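Local structure of DnaB intein (Synechocystis sp., 1MI8) at residues A[2-7]-A[67-72]; A[29-34]-A[44-49]; A[56-61]-A[134-139]. The protein probably carries out protein splicing, excising itself from a replicative DNA helicase precursor and joining the sequences on either side. The protein carries 4 engineered substitutions. All blocks are in the same frame, centred on the assembly; numbering follows the deposited sequence.

Contact 1 of 3, residues A[2-7]-A[67-72]. Engineered in segment 2-7: Ala3 (natural residue Cys).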
# COMPACT_ATOMS: atom_id res chain seq x y z
N GLY A 2 16.66 4.91 7.16
CA GLY A 2 16.12 4.24 5.99
C GLY A 2 17.24 3.91 4.98
O GLY A 2 18.42 3.76 5.32
N ALA A 3 16.79 3.83 3.73
CA ALA A 3 17.67 3.65 2.57
C ALA A 3 16.84 3.44 1.32
O ALA A 3 15.73 2.87 1.37
CB ALA A 3 18.67 2.45 2.77
N ILE A 4 17.38 3.85 0.18
CA ILE A 4 16.64 3.72 -1.06
C ILE A 4 17.50 2.99 -2.11
O ILE A 4 18.72 2.88 -1.92
CB ILE A 4 16.29 5.13 -1.59
CG1 ILE A 4 17.61 5.93 -1.81
CG2 ILE A 4 15.43 5.92 -0.51
CD1 ILE A 4 17.41 7.29 -2.48
N SER A 5 16.88 2.53 -3.19
CA SER A 5 17.64 1.87 -4.26
C SER A 5 18.70 2.82 -4.88
O SER A 5 18.49 4.06 -5.01
CB SER A 5 16.67 1.37 -5.37
OG SER A 5 17.28 1.26 -6.66
N GLY A 6 19.82 2.23 -5.27
CA GLY A 6 20.88 2.97 -5.89
C GLY A 6 20.47 3.63 -7.19
O GLY A 6 21.13 4.55 -7.63
N ASP A 7 19.37 3.15 -7.78
CA ASP A 7 18.84 3.68 -9.04
C ASP A 7 18.25 5.07 -8.83
O ASP A 7 18.08 5.82 -9.78
CB ASP A 7 17.71 2.79 -9.57
CG ASP A 7 18.08 1.28 -9.65
OD1 ASP A 7 17.27 0.50 -10.19
OD2 ASP A 7 19.16 0.87 -9.18
N ARG A 67 5.07 9.83 -9.89
CA ARG A 67 6.41 9.79 -9.33
C ARG A 67 6.54 8.49 -8.58
O ARG A 67 5.59 8.03 -7.95
CB ARG A 67 6.65 11.04 -8.47
CG ARG A 67 6.82 12.20 -9.42
CD ARG A 67 7.27 13.54 -8.83
NE ARG A 67 6.65 14.54 -9.70
CZ ARG A 67 6.76 15.85 -9.60
NH1 ARG A 67 7.52 16.40 -8.64
NH2 ARG A 67 6.03 16.59 -10.46
N THR A 68 7.72 7.88 -8.67
CA THR A 68 7.96 6.58 -8.09
C THR A 68 9.37 6.43 -7.58
O THR A 68 10.32 6.98 -8.16
CB THR A 68 7.79 5.47 -9.15
OG1 THR A 68 6.55 5.68 -9.87
CG2 THR A 68 7.74 4.13 -8.50
N ILE A 69 9.51 5.59 -6.56
CA ILE A 69 10.81 5.35 -5.98
C ILE A 69 10.80 4.00 -5.29
O ILE A 69 9.77 3.49 -4.87
CB ILE A 69 11.21 6.51 -4.98
CG1 ILE A 69 12.70 6.42 -4.70
CG2 ILE A 69 10.43 6.39 -3.59
CD1 ILE A 69 13.21 7.61 -3.81
N LYS A 70 11.97 3.38 -5.22
CA LYS A 70 12.10 2.10 -4.58
C LYS A 70 12.82 2.39 -3.28
O LYS A 70 13.87 3.05 -3.28
CB LYS A 70 12.93 1.18 -5.44
CG LYS A 70 12.15 0.54 -6.58
CD LYS A 70 13.08 -0.44 -7.34
CE LYS A 70 14.23 0.29 -8.11
NZ LYS A 70 15.22 -0.77 -8.60
N ALA A 71 12.29 1.85 -2.17
CA ALA A 71 12.88 2.17 -0.86
C ALA A 71 12.63 1.09 0.23
O ALA A 71 11.71 0.28 0.11
CB ALA A 71 12.31 3.55 -0.38
N THR A 72 13.42 1.10 1.31
CA THR A 72 13.22 0.11 2.40
C THR A 72 11.95 0.39 3.18
O THR A 72 11.42 1.52 3.16
CB THR A 72 14.41 0.10 3.43
OG1 THR A 72 14.69 1.44 3.88
CG2 THR A 72 15.67 -0.46 2.76
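Lys70 lays its aliphatic chain beside Ser5, CB against CB at 3.7 Å, and carries its ammonium past the serine to Asp7. The two segments meet through a single backbone bridge between Ile4 and Ala71, a buried contact in the all-beta intein splicing (Hint) fold that joins the start of the chain to strand 68-71. The bond from Ser5 N to Lys70 O is nearly straight at the hydrogen, but its donor stands well above the carbonyl plane. Thr72 N reaches Ala3 O at 2.9 Å, almost along the C=O axis. Ala3 is an engineered residue replacing the natural cysteine; its CB comes within 4.2 Å of Thr72 CG2. Thr72 opens the Thr-x-x-His sequence of the splicing domain. Its OG1, set between the backbone N and the carbonyl carbon (chi1 51°), is hydrogen-bonded with Asn74 and also lies 3.1 Å from Ala3 O, so its one proton has two possible acceptors.

Beside the bridge, branched and small apolar residues fill buried space: Ile4 CG2 packs on Ala71 CB at 3.9 Å and on Ile69 CD1. The polar end is more open. Ser5 OG accepts from Asp7 N in an ST turn. Lys70 NZ is shared between Asp7 and Glu134, its stronger partner; on Asp7 it meets OD1 at 2.9 Å from above the carboxylate plane.

Contact 2 of 3, residues A[29-34]-A[44-49]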
# COMPACT_ATOMS: atom_id res chain seq x y z
N ASP A 29 29.81 17.04 -0.23
CA ASP A 29 29.71 18.48 -0.19
C ASP A 29 29.16 19.12 -1.43
O ASP A 29 29.67 20.13 -1.93
CB ASP A 29 31.07 19.06 0.18
CG ASP A 29 31.39 18.87 1.65
OD1 ASP A 29 31.26 17.73 2.14
OD2 ASP A 29 31.74 19.86 2.31
N PHE A 30 28.08 18.53 -1.92
CA PHE A 30 27.39 19.06 -3.08
C PHE A 30 26.01 19.39 -2.57
O PHE A 30 25.54 18.81 -1.61
CB PHE A 30 27.36 18.05 -4.21
CG PHE A 30 26.85 16.71 -3.81
CD1 PHE A 30 25.48 16.42 -3.90
CD2 PHE A 30 27.71 15.74 -3.30
CE1 PHE A 30 24.97 15.18 -3.49
CE2 PHE A 30 27.21 14.48 -2.88
CZ PHE A 30 25.83 14.21 -2.98
N GLU A 31 25.35 20.34 -3.19
CA GLU A 31 24.05 20.66 -2.68
C GLU A 31 22.92 19.85 -3.25
O GLU A 31 22.94 19.47 -4.40
CB GLU A 31 23.77 22.13 -2.91
CG GLU A 31 23.71 22.88 -1.59
CD GLU A 31 24.71 23.96 -1.56
OE1 GLU A 31 24.78 24.69 -2.57
OE2 GLU A 31 25.43 24.09 -0.54
N ILE A 32 21.95 19.56 -2.41
CA ILE A 32 20.76 18.85 -2.87
C ILE A 32 19.57 19.73 -2.52
O ILE A 32 19.76 20.83 -2.01
CB ILE A 32 20.68 17.43 -2.24
CG1 ILE A 32 20.83 17.44 -0.70
CG2 ILE A 32 21.78 16.57 -2.86
CD1 ILE A 32 19.70 18.19 0.11
N TRP A 33 18.35 19.32 -2.86
CA TRP A 33 17.15 20.09 -2.48
C TRP A 33 16.49 19.45 -1.24
O TRP A 33 16.26 18.24 -1.23
CB TRP A 33 16.16 20.14 -3.62
CG TRP A 33 16.55 21.13 -4.66
CD1 TRP A 33 16.88 20.88 -5.98
CD2 TRP A 33 16.66 22.55 -4.49
NE1 TRP A 33 17.18 22.06 -6.62
CE2 TRP A 33 17.04 23.10 -5.74
CE3 TRP A 33 16.47 23.41 -3.40
CZ2 TRP A 33 17.23 24.46 -5.92
CZ3 TRP A 33 16.65 24.77 -3.59
CH2 TRP A 33 17.03 25.28 -4.84
N ALA A 34 16.27 20.25 -0.19
CA ALA A 34 15.63 19.76 1.05
C ALA A 34 14.47 20.67 1.40
O ALA A 34 14.42 21.81 0.98
CB ALA A 34 16.61 19.75 2.21
N SER A 44 18.28 24.89 -0.80
CA SER A 44 19.49 24.16 -1.13
C SER A 44 20.18 23.70 0.18
O SER A 44 20.17 24.41 1.19
CB SER A 44 20.40 25.10 -1.94
OG SER A 44 21.76 24.69 -1.95
N ALA A 45 20.76 22.50 0.20
CA ALA A 45 21.44 22.06 1.41
C ALA A 45 22.57 21.13 1.05
O ALA A 45 22.48 20.36 0.09
CB ALA A 45 20.47 21.38 2.37
N LYS A 46 23.64 21.19 1.83
CA LYS A 46 24.82 20.36 1.58
C LYS A 46 24.70 18.92 2.03
O LYS A 46 24.15 18.63 3.10
CB LYS A 46 26.08 20.95 2.26
CG LYS A 46 26.84 21.98 1.41
CD LYS A 46 28.12 22.46 2.17
CE LYS A 46 29.06 23.32 1.28
NZ LYS A 46 28.36 24.44 0.60
N VAL A 47 25.27 18.04 1.21
CA VAL A 47 25.25 16.61 1.50
C VAL A 47 26.58 16.36 2.16
O VAL A 47 27.61 16.70 1.58
CB VAL A 47 25.19 15.77 0.20
CG1 VAL A 47 25.50 14.28 0.50
CG2 VAL A 47 23.82 15.95 -0.46
N SER A 48 26.57 15.79 3.36
CA SER A 48 27.83 15.54 4.06
C SER A 48 28.56 14.33 3.46
O SER A 48 29.75 14.40 3.16
CB SER A 48 27.56 15.33 5.55
OG SER A 48 26.73 14.19 5.72
N ARG A 49 27.83 13.22 3.32
CA ARG A 49 28.37 11.99 2.74
C ARG A 49 27.26 11.06 2.21
O ARG A 49 26.09 11.09 2.67
CB ARG A 49 29.22 11.23 3.76
CG ARG A 49 28.51 10.16 4.54
CD ARG A 49 29.30 9.76 5.80
NE ARG A 49 28.64 8.72 6.59
CZ ARG A 49 28.85 7.42 6.46
NH1 ARG A 49 29.72 6.97 5.55
NH2 ARG A 49 28.17 6.56 7.23
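Val47 packs on both Phe30 and Ile32 in the beta hairpin of strands 31-36 and 41-63. Its CB sits over one face of the Phe30 ring, 3.8 Å from the centroid and displaced toward the rim, a CH-pi contact. The two methyls divide the work: CG1 rests near CZ of the ring, while CG2 approaches CE1 and also presses on Ile32 CG2 at only 3.2 Å, closer than ordinary van der Waals contact. Phe30 CG lies between its own backbone N and carbonyl carbon (chi1 52°), which turns it to the side where Val47 lies. Beta-branched residues suit such a place, offering broad, stiff surfaces. Ile32 CD1 and Ala34 CB both meet Ala45 CB, whose small methyl leaves room for both side chains.

Ile32 and Ala45 form a hydrogen-bonded antiparallel pair, with Ile32 N to Ala45 O at 2.7 Å. Past it Val47 N bonds Phe30 O, and Asp29 N bonds Val47 O, extending the join into the loop that precedes strand 31-36.

The other face of the hairpin is polar and looser. Glu31 OE2 takes Lys46 NZ at 3.2 Å on its syn side, a salt bridge between long chains at the exposed surface. On the same face Trp33 makes a closer approach, bringing CZ3 obliquely to within 3.2 Å of Ser44 N.

Around this hairpin, strand 9-12 supplies Leu12 beside Phe30 and Ile10 beside Ile32. Strand 146-149 adds Phe147 on Ile32 and Val148 on Trp33, while Ser48 and Arg49 bond Thr140 at the end of strand 120-140.

Contact 3 of 3, residues A[56-61]-A[134-139]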
# COMPACT_ATOMS: atom_id res chain seq x y z
N LYS A 56 19.05 -4.82 0.88
CA LYS A 56 17.82 -4.87 1.64
C LYS A 56 16.63 -4.96 0.76
O LYS A 56 16.64 -4.49 -0.36
CB LYS A 56 17.64 -3.64 2.54
CG LYS A 56 18.80 -3.32 3.45
CD LYS A 56 19.04 -4.37 4.51
CE LYS A 56 20.46 -4.23 5.08
NZ LYS A 56 20.73 -2.79 5.45
N LEU A 57 15.58 -5.56 1.28
CA LEU A 57 14.35 -5.70 0.56
C LEU A 57 13.83 -4.29 0.28
O LEU A 57 13.77 -3.42 1.19
CB LEU A 57 13.39 -6.47 1.43
CG LEU A 57 12.04 -6.70 0.82
CD1 LEU A 57 12.17 -7.36 -0.55
CD2 LEU A 57 11.26 -7.56 1.79
N VAL A 58 13.39 -4.09 -0.94
CA VAL A 58 12.93 -2.79 -1.34
C VAL A 58 11.47 -2.81 -1.83
O VAL A 58 10.98 -3.85 -2.28
CB VAL A 58 14.01 -2.33 -2.34
CG1 VAL A 58 13.57 -2.34 -3.77
CG2 VAL A 58 14.62 -1.09 -1.83
N TYR A 59 10.82 -1.65 -1.78
CA TYR A 59 9.41 -1.52 -2.13
C TYR A 59 9.19 -0.34 -3.04
O TYR A 59 9.73 0.72 -2.78
CB TYR A 59 8.58 -1.25 -0.87
CG TYR A 59 8.73 -2.26 0.24
CD1 TYR A 59 9.88 -2.32 1.02
CD2 TYR A 59 7.72 -3.17 0.46
CE1 TYR A 59 10.01 -3.32 2.05
CE2 TYR A 59 7.82 -4.15 1.44
CZ TYR A 59 8.95 -4.23 2.23
OH TYR A 59 8.97 -5.23 3.17
N ILE A 60 8.37 -0.52 -4.07
CA ILE A 60 8.03 0.56 -5.00
C ILE A 60 6.89 1.39 -4.48
O ILE A 60 5.78 0.86 -4.26
CB ILE A 60 7.51 0.05 -6.35
CG1 ILE A 60 8.60 -0.75 -7.06
CG2 ILE A 60 7.00 1.20 -7.16
CD1 ILE A 60 8.08 -1.50 -8.34
N LEU A 61 7.11 2.68 -4.30
CA LEU A 61 6.04 3.59 -3.86
C LEU A 61 5.73 4.44 -5.10
O LEU A 61 6.66 4.96 -5.74
CB LEU A 61 6.55 4.49 -2.71
CG LEU A 61 5.78 5.76 -2.33
CD1 LEU A 61 6.35 6.33 -1.03
CD2 LEU A 61 5.94 6.84 -3.43
N GLU A 134 17.87 -5.48 -2.97
CA GLU A 134 18.87 -4.75 -3.75
C GLU A 134 19.77 -4.02 -2.79
O GLU A 134 19.48 -3.93 -1.59
CB GLU A 134 18.28 -3.66 -4.64
CG GLU A 134 16.95 -3.89 -5.25
CD GLU A 134 16.60 -2.73 -6.16
OE1 GLU A 134 17.36 -1.71 -6.18
OE2 GLU A 134 15.58 -2.83 -6.87
N GLU A 135 20.89 -3.54 -3.35
CA GLU A 135 21.87 -2.74 -2.62
C GLU A 135 21.12 -1.45 -2.33
O GLU A 135 20.42 -0.91 -3.20
CB GLU A 135 23.10 -2.47 -3.51
CG GLU A 135 24.32 -3.24 -3.09
CD GLU A 135 25.41 -3.23 -4.17
OE1 GLU A 135 25.47 -2.24 -4.96
OE2 GLU A 135 26.21 -4.20 -4.22
N VAL A 136 21.26 -0.95 -1.13
CA VAL A 136 20.49 0.22 -0.78
C VAL A 136 21.40 1.29 -0.18
O VAL A 136 22.45 0.99 0.43
CB VAL A 136 19.29 -0.31 0.10
CG1 VAL A 136 19.69 -0.58 1.55
CG2 VAL A 136 18.09 0.57 -0.08
N PHE A 137 21.05 2.55 -0.46
CA PHE A 137 21.84 3.70 -0.05
C PHE A 137 21.11 4.87 0.65
O PHE A 137 19.87 5.01 0.55
CB PHE A 137 22.54 4.31 -1.28
CG PHE A 137 23.36 3.33 -2.14
CD1 PHE A 137 22.73 2.36 -2.92
CD2 PHE A 137 24.75 3.45 -2.22
CE1 PHE A 137 23.45 1.51 -3.77
CE2 PHE A 137 25.52 2.60 -3.09
CZ PHE A 137 24.87 1.63 -3.87
N ASP A 138 21.90 5.72 1.32
CA ASP A 138 21.37 6.90 1.99
C ASP A 138 22.43 8.01 2.02
O ASP A 138 23.57 7.88 1.54
CB ASP A 138 20.88 6.55 3.43
CG ASP A 138 19.78 7.53 3.98
OD1 ASP A 138 19.39 8.49 3.26
OD2 ASP A 138 19.32 7.33 5.16
N LEU A 139 22.07 9.14 2.56
CA LEU A 139 23.07 10.15 2.58
C LEU A 139 22.72 10.94 3.79
O LEU A 139 21.63 10.80 4.31
CB LEU A 139 23.06 10.93 1.26
CG LEU A 139 21.77 11.55 0.71
CD1 LEU A 139 21.50 12.83 1.45
CD2 LEU A 139 21.92 11.84 -0.77
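The first torsions bring Lys56 CG and Val136 CG1 together: Lys56 CG lies anti to its carbonyl carbon, beside the backbone N (chi1 -53°), and Val136 CG1 lies between its own N and carbonyl carbon (chi1 80°). CG and CG1 stand 3.5 Å apart, a tight carbon pair in which the two side chains cross at about a right angle. Further bends at chi2 and chi4 of Lys56 accompany the turning of its chain away, and NZ bonds the backbone O of Thr53.

The backbones join at one place, Lys56 with Glu134, an antiparallel hydrogen-bonded pair. Lys56 N gives a bond of 2.7 Å to Glu134 O, and Glu134 N returns one of 3.1 Å to Lys56 O, arriving from well above that carbonyl's plane. From there the segments part, their directions 81° apart: the backbone of Val58 bonds Thr131 and Gly132 of strand 120-140, and Val136 O has a weak hydrogen bond with Thr53 OG1. These are two long antiparallel strands joined at this pair and diverging beyond it, consistent with the curled sheet of the Hint fold.

Inside that angle Val58 and Val136 face each other, CG2 to CG2 at 4.2 Å. Valine is well matched to the spot, short enough for a closing wedge and apolar enough to be buried. Glu134 extends beyond CG and runs obliquely past Val58, its OE2 3.7 Å from CG1.

With an apolar methyl on one side, the carboxylate relies on polar partners nearby: OE1 has a hydrogen bond with Ser5 OG and OE2 a salt bridge to Lys70 NZ. Both would tend to stabilise its negative charge, so Glu134 is probably ionised here.

In the fold
Contacts 1 and 3 are practically one site: their centres are 5 Å apart, and the salt bridge that joins them, from Lys70 NZ to Glu134 OE2, measures 2.7 Å. Ile4 O also comes 2.8 Å from Phe137 N, a probable hydrogen bond that ties the start of the chain to strand 120-140. Ala3, engineered in place of a natural cysteine, lies in contact 1, probably at the N-terminal splicing junction. Contact 2 is more remote, its centre 18 Å from that of contact 1 and 20 Å from that of contact 3, yet strand 41-63 runs through both contacts 2 and 3. Contact 2 touches contact 3 where Arg49 O lies 3.3 Å from Leu139 CB.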